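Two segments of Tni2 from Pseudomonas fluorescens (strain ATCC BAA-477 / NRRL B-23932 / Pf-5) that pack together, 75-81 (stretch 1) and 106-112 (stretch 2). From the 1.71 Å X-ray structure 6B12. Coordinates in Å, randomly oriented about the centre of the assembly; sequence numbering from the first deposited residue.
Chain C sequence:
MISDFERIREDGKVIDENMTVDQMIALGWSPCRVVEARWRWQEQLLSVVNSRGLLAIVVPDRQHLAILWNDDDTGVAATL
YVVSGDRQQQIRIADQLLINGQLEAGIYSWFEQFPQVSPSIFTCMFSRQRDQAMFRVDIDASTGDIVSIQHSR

Stretch 1 75-81: GVAATLY
Stretch 2 106-112: GIYSWFE

Leu80 lies at the apolar centre of this contact. Its CA-to-CB bond points toward stretch 2, and its rotamer is t at chi1 (176°) and p at chi2 (63°). This conformation places its two methyl groups against two different aromatic rings. CD2 sits over one face of the Tyr108 ring, 3.8 Å from the ring centroid and 7° off the ring normal. Such a position, almost straight above the ring centre, is that of a CH-pi contact. CD1 meets the Phe111 ring instead, at its edge and near its plane, with Leu80 CD1 3.7 Å from Phe111 CZ. The base of the side chain is also engaged: Leu80 CB is 3.6 Å from Tyr108 CD2. Leu80 has more of its area covered by the other stretch than any other residue here.

The CA-to-CB bond of Tyr108 points toward stretch 1, with chi1 -72° (m) and chi2 -69°. Its OH is hydrogen-bonded elsewhere in the structure. Phe111 leaves its backbone sideways, with chi1 -63° (m) and chi2 -75°, but the end of its ring comes nearer to stretch 1. It therefore reaches Leu80 from three residues further along the strand than Tyr108.

Outward from this centre, the CA-to-CB bond of Ile107 points toward stretch 1, with rotamer m, t (-55°, 172°). Its CG2 lies 3.5 Å from Val76 O and 4.1 Å from Ala78 N, so this methyl packs against backbone. Its CD1 meets Val76 CG1 at 4.0 Å. Val76 is exposed and leaves its backbone sideways, with chi1 175° (t). Ala78 is buried and also sideways; its CB is 4.3 Å from Tyr108 O.

The backbones cross rather than pair. Residues 78-81 form a strand that continues later in the chain, and stretch 2 belongs to a strand that begins earlier. Their N-to-C directions differ by 72°, and their axes approach to 6.4 Å. The nearest CA atoms are Ala78 CA to Ile107 CA, 6.6 Å; Leu80 CA to Tyr108 CA, 6.6 Å; and Val76 CA to Ser109 CA, 7.6 Å. Phi/psi is -161/158 at Ala78, -95/131 at Leu80, -135/127 at Ile107 and -69/139 at Tyr108. Val76 lies before the strand at -96/-67, and Ser109 departs from the extended values at -124/-39. Gly75 has phi/psi 81/-3, where a CB would jam against the carbonyl O of the preceding residue.

No direct hydrogen bond joins the stretches, and two waters bridge them at the polar edge. Water 1 donates to Val76 O (2.7 Å from its O) and to Tyr108 O (2.8 Å from its O). The O of water 2 lies 2.7 Å from Ala78 O and 2.8 Å from Tyr108 N, from which it accepts. Tyr108 thus uses both backbone polar groups in water bridges. Within stretch 2, Ser109 OG, with chi1 m, donates to Ile107 O at 3.2 Å.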

ATOM      1  N   GLY C  75       8.787  10.028   4.391  1.00 25.71           N
ATOM      2  CA  GLY C  75       7.862   9.271   3.566  1.00 22.18           C
ATOM      3  C   GLY C  75       6.859   8.424   4.325  1.00 23.66           C
ATOM      4  O   GLY C  75       6.009   7.795   3.695  1.00 22.39           O
ATOM      5  N   VAL C  76       6.933   8.380   5.659  1.00 20.61           N
ATOM      6  CA  VAL C  76       6.030   7.584   6.477  1.00 19.55           C
ATOM      7  C   VAL C  76       4.871   8.438   6.980  1.00 19.85           C
ATOM      8  O   VAL C  76       3.714   8.219   6.594  1.00 21.89           O
ATOM      9  CB  VAL C  76       6.791   6.959   7.663  1.00 20.41           C
ATOM     10  CG1 VAL C  76       5.819   6.228   8.599  1.00 24.56           C
ATOM     11  CG2 VAL C  76       7.875   6.021   7.151  1.00 29.37           C
ATOM     12  N   ALA C  77       5.171   9.404   7.859  1.00 20.04           N
ATOM     13  CA  ALA C  77       4.131  10.276   8.394  1.00 16.15           C
ATOM     14  C   ALA C  77       3.362  10.924   7.252  1.00 16.08           C
ATOM     15  O   ALA C  77       3.958  11.511   6.351  1.00 16.20           O
ATOM     16  CB  ALA C  77       4.735  11.372   9.256  1.00 16.44           C
ATOM     17  N   ALA C  78       2.040  10.854   7.322  1.00 16.37           N
ATOM     18  CA  ALA C  78       1.240  11.365   6.218  1.00 15.88           C
ATOM     19  C   ALA C  78      -0.179  11.602   6.707  1.00 19.63           C
ATOM     20  O   ALA C  78      -0.620  11.003   7.694  1.00 18.99           O
ATOM     21  CB  ALA C  78       1.253  10.393   5.038  1.00 20.00           C
ATOM     22  N   THR C  79      -0.899  12.471   5.984  1.00 14.91           N
ATOM     23  CA  THR C  79      -2.298  12.771   6.271  1.00 12.91           C
ATOM     24  C   THR C  79      -3.107  12.576   4.990  1.00 14.17           C
ATOM     25  O   THR C  79      -2.668  12.985   3.915  1.00 16.01           O
ATOM     26  CB  THR C  79      -2.460  14.214   6.780  1.00 17.87           C
ATOM     27  OG1 THR C  79      -1.693  14.395   7.985  1.00 20.76           O
ATOM     28  CG2 THR C  79      -3.918  14.524   7.072  1.00 19.94           C
ATOM     29  N   LEU C  80      -4.276  11.960   5.117  1.00 14.34           N
ATOM     30  CA  LEU C  80      -5.146  11.709   3.969  1.00 11.93           C
ATOM     31  C   LEU C  80      -6.177  12.820   3.831  1.00 14.96           C
ATOM     32  O   LEU C  80      -6.867  13.156   4.799  1.00 15.54           O
ATOM     33  CB  LEU C  80      -5.836  10.355   4.137  1.00 14.93           C
ATOM     34  CG  LEU C  80      -6.850   9.991   3.053  1.00 13.57           C
ATOM     35  CD1 LEU C  80      -6.197   9.860   1.662  1.00 13.06           C
ATOM     36  CD2 LEU C  80      -7.598   8.705   3.483  1.00 14.99           C
ATOM     37  N   TYR C  81      -6.303  13.362   2.615  1.00 13.23           N
ATOM     38  CA  TYR C  81      -7.291  14.381   2.289  1.00 12.38           C
ATOM     39  C   TYR C  81      -8.116  13.922   1.100  1.00 14.19           C
ATOM     40  O   TYR C  81      -7.610  13.243   0.210  1.00 16.28           O
ATOM     41  CB  TYR C  81      -6.636  15.711   1.908  1.00 15.24           C
ATOM     42  CG  TYR C  81      -5.777  16.287   3.003  1.00 15.58           C
ATOM     43  CD1 TYR C  81      -6.334  17.096   3.991  1.00 13.93           C
ATOM     44  CD2 TYR C  81      -4.416  15.990   3.069  1.00 17.01           C
ATOM     45  CE1 TYR C  81      -5.538  17.620   5.009  1.00 19.46           C
ATOM     46  CE2 TYR C  81      -3.617  16.505   4.070  1.00 17.52           C
ATOM     47  CZ  TYR C  81      -4.187  17.319   5.044  1.00 21.89           C
ATOM     48  OH  TYR C  81      -3.402  17.844   6.051  1.00 21.78           O
ATOM     49  N   GLY C 106      -3.231   5.834  13.901  1.00 21.51           N
ATOM     50  CA  GLY C 106      -2.566   5.097  12.851  1.00 19.78           C
ATOM     51  C   GLY C 106      -2.182   6.013  11.714  1.00 20.22           C
ATOM     52  O   GLY C 106      -2.293   7.238  11.814  1.00 22.23           O
ATOM     53  N   ILE C 107      -1.706   5.401  10.629  1.00 16.93           N
ATOM     54  CA  ILE C 107      -1.205   6.155   9.473  1.00 14.81           C
ATOM     55  C   ILE C 107      -1.754   5.528   8.200  1.00 16.37           C
ATOM     56  O   ILE C 107      -1.564   4.328   7.965  1.00 17.60           O
ATOM     57  CB  ILE C 107       0.341   6.179   9.421  1.00 18.23           C
ATOM     58  CG1 ILE C 107       0.935   6.717  10.725  1.00 19.70           C
ATOM     59  CG2 ILE C 107       0.854   7.060   8.250  1.00 15.70           C
ATOM     60  CD1 ILE C 107       2.458   6.582  10.774  1.00 27.37           C
ATOM     61  N   TYR C 108      -2.386   6.338   7.356  1.00 18.28           N
ATOM     62  CA  TYR C 108      -2.737   5.863   6.022  1.00 17.63           C
ATOM     63  C   TYR C 108      -1.472   5.666   5.188  1.00 17.64           C
ATOM     64  O   TYR C 108      -0.545   6.483   5.239  1.00 17.33           O
ATOM     65  CB  TYR C 108      -3.683   6.848   5.345  1.00 16.14           C
ATOM     66  CG  TYR C 108      -5.069   6.815   5.953  1.00 17.03           C
ATOM     67  CD1 TYR C 108      -5.888   5.700   5.793  1.00 19.74           C
ATOM     68  CD2 TYR C 108      -5.547   7.878   6.703  1.00 14.34           C
ATOM     69  CE1 TYR C 108      -7.179   5.653   6.354  1.00 17.50           C
ATOM     70  CE2 TYR C 108      -6.859   7.847   7.271  1.00 17.63           C
ATOM     71  CZ  TYR C 108      -7.650   6.725   7.076  1.00 17.79           C
ATOM     72  OH  TYR C 108      -8.917   6.657   7.616  1.00 19.06           O
ATOM     73  N   SER C 109      -1.436   4.566   4.422  1.00 14.58           N
ATOM     74  CA  SER C 109      -0.202   4.054   3.846  1.00 16.26           C
ATOM     75  C   SER C 109      -0.229   3.904   2.337  1.00 19.47           C
ATOM     76  O   SER C 109       0.776   4.204   1.708  1.00 14.92           O
ATOM     77  CB  SER C 109       0.172   2.720   4.489  1.00 22.20           C
ATOM     78  OG  SER C 109       0.360   2.938   5.876  1.00 27.22           O
ATOM     79  N   TRP C 110      -1.339   3.462   1.735  1.00 16.38           N
ATOM     80  CA  TRP C 110      -1.413   3.368   0.274  1.00 14.01           C
ATOM     81  C   TRP C 110      -2.863   3.099  -0.104  1.00 15.14           C
ATOM     82  O   TRP C 110      -3.699   2.827   0.758  1.00 16.47           O
ATOM     83  CB  TRP C 110      -0.483   2.283  -0.288  1.00 14.85           C
ATOM     84  CG  TRP C 110      -0.846   0.817  -0.023  1.00 16.60           C
ATOM     85  CD1 TRP C 110      -1.702   0.034  -0.747  1.00 17.44           C
ATOM     86  CD2 TRP C 110      -0.316  -0.025   1.009  1.00 16.46           C
ATOM     87  NE1 TRP C 110      -1.758  -1.232  -0.221  1.00 16.27           N
ATOM     88  CE2 TRP C 110      -0.901  -1.300   0.852  1.00 19.59           C
ATOM     89  CE3 TRP C 110       0.597   0.172   2.045  1.00 20.45           C
ATOM     90  CZ2 TRP C 110      -0.619  -2.358   1.706  1.00 23.19           C
ATOM     91  CZ3 TRP C 110       0.892  -0.889   2.885  1.00 22.80           C
ATOM     92  CH2 TRP C 110       0.281  -2.133   2.715  1.00 22.45           C
ATOM     93  N   PHE C 111      -3.152   3.164  -1.406  1.00 14.52           N
ATOM     94  CA  PHE C 111      -4.518   3.002  -1.905  1.00 11.80           C
ATOM     95  C   PHE C 111      -4.678   1.652  -2.588  1.00 15.52           C
ATOM     96  O   PHE C 111      -3.731   1.120  -3.169  1.00 19.28           O
ATOM     97  CB  PHE C 111      -4.881   4.097  -2.925  1.00 13.58           C
ATOM     98  CG  PHE C 111      -4.876   5.484  -2.365  1.00 15.54           C
ATOM     99  CD1 PHE C 111      -5.907   5.923  -1.545  1.00 13.65           C
ATOM    100  CD2 PHE C 111      -3.826   6.358  -2.650  1.00 16.73           C
ATOM    101  CE1 PHE C 111      -5.899   7.208  -1.016  1.00 15.88           C
ATOM    102  CE2 PHE C 111      -3.816   7.638  -2.133  1.00 17.44           C
ATOM    103  CZ  PHE C 111      -4.850   8.079  -1.326  1.00 19.20           C
ATOM    104  N   GLU C 112      -5.893   1.106  -2.528  1.00 16.73           N
ATOM    105  CA  GLU C 112      -6.268  -0.041  -3.348  1.00 20.21           C
ATOM    106  C   GLU C 112      -7.651   0.208  -3.907  1.00 20.64           C
ATOM    107  O   GLU C 112      -8.388   1.064  -3.422  1.00 20.17           O
ATOM    108  CB  GLU C 112      -6.279  -1.360  -2.565  1.00 18.86           C
ATOM    109  CG  GLU C 112      -4.941  -1.756  -1.976  1.00 19.36           C
ATOM    110  CD  GLU C 112      -3.952  -2.288  -3.010  1.00 19.60           C
ATOM    111  OE1 GLU C 112      -4.318  -2.484  -4.196  1.00 21.87           O
ATOM    112  OE2 GLU C 112      -2.794  -2.493  -2.612  1.00 22.59           O
TER
HETATM  113  O   HOH W   1       2.188   6.909   4.844  1.00 19.14           O
HETATM  114  O   HOH W   2      -2.554   9.080   8.028  1.00 18.72           O